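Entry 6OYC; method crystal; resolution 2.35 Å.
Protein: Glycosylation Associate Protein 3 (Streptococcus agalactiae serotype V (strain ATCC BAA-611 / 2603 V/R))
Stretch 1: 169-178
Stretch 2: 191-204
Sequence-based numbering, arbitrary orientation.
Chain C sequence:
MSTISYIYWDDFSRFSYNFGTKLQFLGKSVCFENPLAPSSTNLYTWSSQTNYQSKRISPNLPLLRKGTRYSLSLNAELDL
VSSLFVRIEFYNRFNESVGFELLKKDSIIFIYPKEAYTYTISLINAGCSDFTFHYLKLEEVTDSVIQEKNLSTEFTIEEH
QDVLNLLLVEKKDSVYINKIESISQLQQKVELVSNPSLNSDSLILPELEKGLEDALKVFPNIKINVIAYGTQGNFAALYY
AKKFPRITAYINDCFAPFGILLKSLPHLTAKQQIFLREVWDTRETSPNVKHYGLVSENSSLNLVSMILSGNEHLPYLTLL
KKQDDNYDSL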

# COMPACT_ATOMS: atom_id res chain seq x y z
N VAL C 169 -10.81 1.87 5.23
CA VAL C 169 -9.57 1.64 5.97
C VAL C 169 -8.49 1.24 4.97
O VAL C 169 -8.68 0.29 4.19
CB VAL C 169 -9.76 0.57 7.06
CG1 VAL C 169 -8.45 0.26 7.75
CG2 VAL C 169 -10.83 1.01 8.07
N GLU C 170 -7.37 1.96 4.96
CA GLU C 170 -6.26 1.62 4.09
C GLU C 170 -5.85 0.18 4.33
O GLU C 170 -5.82 -0.29 5.47
CB GLU C 170 -5.06 2.56 4.32
CG GLU C 170 -5.31 4.06 4.11
CD GLU C 170 -5.71 4.42 2.68
OE1 GLU C 170 -6.49 5.37 2.50
OE2 GLU C 170 -5.24 3.75 1.72
N LYS C 171 -5.56 -0.53 3.24
CA LYS C 171 -5.30 -1.96 3.31
C LYS C 171 -4.19 -2.27 4.30
O LYS C 171 -4.31 -3.18 5.13
CB LYS C 171 -4.95 -2.51 1.92
CG LYS C 171 -4.73 -4.02 1.88
CD LYS C 171 -3.28 -4.33 1.54
CE LYS C 171 -2.99 -5.83 1.56
NZ LYS C 171 -1.52 -6.10 1.59
N LYS C 172 -3.09 -1.51 4.23
CA LYS C 172 -1.99 -1.75 5.15
C LYS C 172 -2.36 -1.45 6.60
O LYS C 172 -1.72 -1.98 7.51
CB LYS C 172 -0.77 -0.95 4.72
CG LYS C 172 -0.36 -1.25 3.29
CD LYS C 172 0.71 -0.28 2.86
CE LYS C 172 1.05 -0.36 1.39
NZ LYS C 172 2.07 0.71 1.10
N ASP C 173 -3.39 -0.63 6.83
CA ASP C 173 -3.87 -0.40 8.18
C ASP C 173 -4.85 -1.46 8.65
O ASP C 173 -4.98 -1.66 9.86
CB ASP C 173 -4.58 0.95 8.30
CG ASP C 173 -3.64 2.12 8.24
OD1 ASP C 173 -2.42 1.95 8.48
OD2 ASP C 173 -4.14 3.23 7.94
N SER C 174 -5.56 -2.11 7.72
CA SER C 174 -6.62 -3.03 8.12
C SER C 174 -6.05 -4.21 8.88
O SER C 174 -6.64 -4.70 9.85
CB SER C 174 -7.40 -3.51 6.90
OG SER C 174 -6.62 -4.34 6.05
N VAL C 175 -4.86 -4.65 8.49
CA VAL C 175 -4.13 -5.74 9.12
C VAL C 175 -3.91 -5.46 10.61
O VAL C 175 -3.55 -6.37 11.36
CB VAL C 175 -2.81 -5.95 8.36
CG1 VAL C 175 -2.03 -7.15 8.86
CG2 VAL C 175 -3.10 -6.10 6.84
N TYR C 176 -4.15 -4.21 11.04
CA TYR C 176 -3.82 -3.77 12.39
C TYR C 176 -5.04 -3.29 13.17
O TYR C 176 -5.63 -4.04 13.95
CB TYR C 176 -2.74 -2.67 12.34
CG TYR C 176 -1.42 -3.22 11.83
CD1 TYR C 176 -1.19 -3.37 10.46
CD2 TYR C 176 -0.44 -3.65 12.71
CE1 TYR C 176 -0.00 -3.92 9.98
CE2 TYR C 176 0.74 -4.20 12.24
CZ TYR C 176 0.96 -4.33 10.88
OH TYR C 176 2.13 -4.87 10.41
N ILE C 177 -5.43 -2.03 12.95
CA ILE C 177 -6.49 -1.34 13.68
C ILE C 177 -6.05 -1.13 15.13
O ILE C 177 -6.73 -1.53 16.08
CB ILE C 177 -7.84 -2.08 13.60
CG1 ILE C 177 -8.17 -2.39 12.15
CG2 ILE C 177 -8.97 -1.22 14.16
CD1 ILE C 177 -8.30 -1.15 11.30
N ASN C 178 -4.88 -0.50 15.30
CA ASN C 178 -4.35 -0.07 16.59
C ASN C 178 -3.89 1.38 16.52
O ASN C 178 -2.77 1.72 16.91
CB ASN C 178 -3.19 -0.96 17.04
CG ASN C 178 -3.55 -2.44 17.12
OD1 ASN C 178 -4.71 -2.80 17.35
ND2 ASN C 178 -2.56 -3.30 16.92
N GLU C 191 -18.87 1.74 10.26
CA GLU C 191 -18.56 0.41 9.75
C GLU C 191 -17.24 0.47 8.99
O GLU C 191 -17.10 1.26 8.04
CB GLU C 191 -19.67 -0.11 8.83
CG GLU C 191 -20.97 -0.47 9.53
CD GLU C 191 -20.89 -1.80 10.24
OE1 GLU C 191 -20.67 -2.83 9.55
OE2 GLU C 191 -21.02 -1.82 11.49
N LEU C 192 -16.28 -0.36 9.39
CA LEU C 192 -14.97 -0.40 8.74
C LEU C 192 -14.98 -1.39 7.58
O LEU C 192 -15.42 -2.53 7.73
CB LEU C 192 -13.88 -0.79 9.73
CG LEU C 192 -13.92 -0.08 11.07
CD1 LEU C 192 -12.76 -0.56 11.94
CD2 LEU C 192 -13.84 1.40 10.86
N VAL C 193 -14.44 -0.95 6.44
CA VAL C 193 -14.24 -1.85 5.31
C VAL C 193 -12.83 -1.62 4.77
O VAL C 193 -12.19 -0.60 5.03
CB VAL C 193 -15.30 -1.66 4.21
CG1 VAL C 193 -16.66 -2.20 4.69
CG2 VAL C 193 -15.42 -0.20 3.80
N SER C 194 -12.35 -2.61 4.03
CA SER C 194 -11.03 -2.53 3.42
C SER C 194 -10.98 -3.54 2.28
O SER C 194 -11.91 -4.31 2.06
CB SER C 194 -9.92 -2.78 4.44
OG SER C 194 -8.67 -2.32 3.95
N ASN C 195 -9.88 -3.49 1.54
CA ASN C 195 -9.62 -4.49 0.51
C ASN C 195 -9.23 -5.81 1.18
O ASN C 195 -8.33 -5.83 2.03
CB ASN C 195 -8.50 -4.02 -0.42
CG ASN C 195 -8.42 -4.83 -1.69
OD1 ASN C 195 -8.59 -6.05 -1.67
ND2 ASN C 195 -8.15 -4.16 -2.80
N PRO C 196 -9.88 -6.92 0.83
CA PRO C 196 -9.56 -8.20 1.49
C PRO C 196 -8.46 -9.01 0.82
O PRO C 196 -7.99 -9.98 1.44
CB PRO C 196 -10.90 -8.94 1.42
CG PRO C 196 -11.50 -8.47 0.14
CD PRO C 196 -11.05 -7.03 -0.05
N SER C 197 -8.03 -8.64 -0.39
CA SER C 197 -7.02 -9.40 -1.10
C SER C 197 -5.65 -9.27 -0.42
O SER C 197 -5.43 -8.44 0.46
CB SER C 197 -6.95 -8.97 -2.56
OG SER C 197 -6.21 -7.78 -2.73
N LEU C 198 -4.73 -10.13 -0.84
CA LEU C 198 -3.39 -10.10 -0.28
C LEU C 198 -2.47 -9.13 -0.99
O LEU C 198 -1.53 -8.61 -0.38
CB LEU C 198 -2.78 -11.50 -0.34
CG LEU C 198 -3.82 -12.57 -0.00
CD1 LEU C 198 -3.27 -13.95 -0.28
CD2 LEU C 198 -4.28 -12.42 1.46
N ASN C 199 -2.72 -8.86 -2.26
CA ASN C 199 -1.83 -8.06 -3.09
C ASN C 199 -2.14 -6.56 -3.07
O ASN C 199 -1.22 -5.75 -3.09
CB ASN C 199 -1.93 -8.54 -4.53
CG ASN C 199 -1.96 -10.08 -4.67
OD1 ASN C 199 -2.59 -10.62 -5.58
ND2 ASN C 199 -1.25 -10.78 -3.77
N SER C 200 -3.43 -6.21 -3.02
CA SER C 200 -3.91 -4.93 -3.55
C SER C 200 -4.19 -3.89 -2.46
O SER C 200 -4.72 -4.21 -1.39
CB SER C 200 -5.18 -5.16 -4.38
OG SER C 200 -5.71 -3.93 -4.85
N ASP C 201 -3.86 -2.63 -2.76
CA ASP C 201 -4.15 -1.49 -1.90
C ASP C 201 -5.38 -0.71 -2.35
O ASP C 201 -5.73 0.29 -1.72
CB ASP C 201 -2.96 -0.52 -1.86
CG ASP C 201 -1.76 -1.11 -1.16
OD1 ASP C 201 -0.67 -1.12 -1.79
OD2 ASP C 201 -1.91 -1.56 0.01
N SER C 202 -6.03 -1.13 -3.44
CA SER C 202 -7.13 -0.34 -3.98
C SER C 202 -8.36 -0.47 -3.10
O SER C 202 -8.64 -1.54 -2.55
CB SER C 202 -7.47 -0.77 -5.40
OG SER C 202 -8.68 -0.15 -5.81
N LEU C 203 -9.09 0.63 -2.97
CA LEU C 203 -10.38 0.63 -2.30
C LEU C 203 -11.53 0.88 -3.26
O LEU C 203 -12.67 1.06 -2.83
CB LEU C 203 -10.37 1.64 -1.16
CG LEU C 203 -9.38 1.20 -0.09
CD1 LEU C 203 -9.22 2.25 1.00
CD2 LEU C 203 -9.82 -0.13 0.50
N ILE C 204 -11.26 0.91 -4.56
CA ILE C 204 -12.29 0.93 -5.58
C ILE C 204 -12.55 -0.52 -5.95
O ILE C 204 -11.79 -1.12 -6.71
CB ILE C 204 -11.87 1.77 -6.79
CG1 ILE C 204 -11.64 3.21 -6.34
CG2 ILE C 204 -12.90 1.68 -7.92
CD1 ILE C 204 -11.16 4.13 -7.41
O HOH W 1 -5.45 1.09 0.71
O HOH W 2 -0.39 -3.99 0.44
O HOH W 3 -2.81 0.40 1.96

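The first stretch begins with Val 169 in an extended backbone conformation and turns into a helix, with Glu 170 at the N-cap position. The second passes from a strand into a loop that runs beside the helix start. Together they bury 587 Å².

Three direct hydrogen bonds join them. Val 169 N donates to Val 193 O at 2.8 Å, linking backbone to backbone. Ser 194 OG donates to Val 169 O at 2.6 Å, so both polar backbone atoms of this buried valine are paired. Lys 171 NZ donates to Leu 198 O at 3.2 Å. The lysine side chain reaches this carbonyl by lying along the loop, and its CG comes within 3.3 Å of Ser 200 O.

Water extends the polar contact around Asp 201. Water 1 accepts from Lys 171 N and donates to Glu 170 OE2 and Asp 201 O. Water 2 connects Lys 171 NZ to Asp 201 OD2, and water 3 connects Lys 172 N to the same oxygen. Lys 172 NZ and Asp 201 OD1 are 4.4 Å apart, beyond a salt bridge.

Apolar packing centres on Leu 192. Its CB lies 3.9 Å from Val 169 CG2, and its CD1 lies 4.4 Å from Ile 177 CG2.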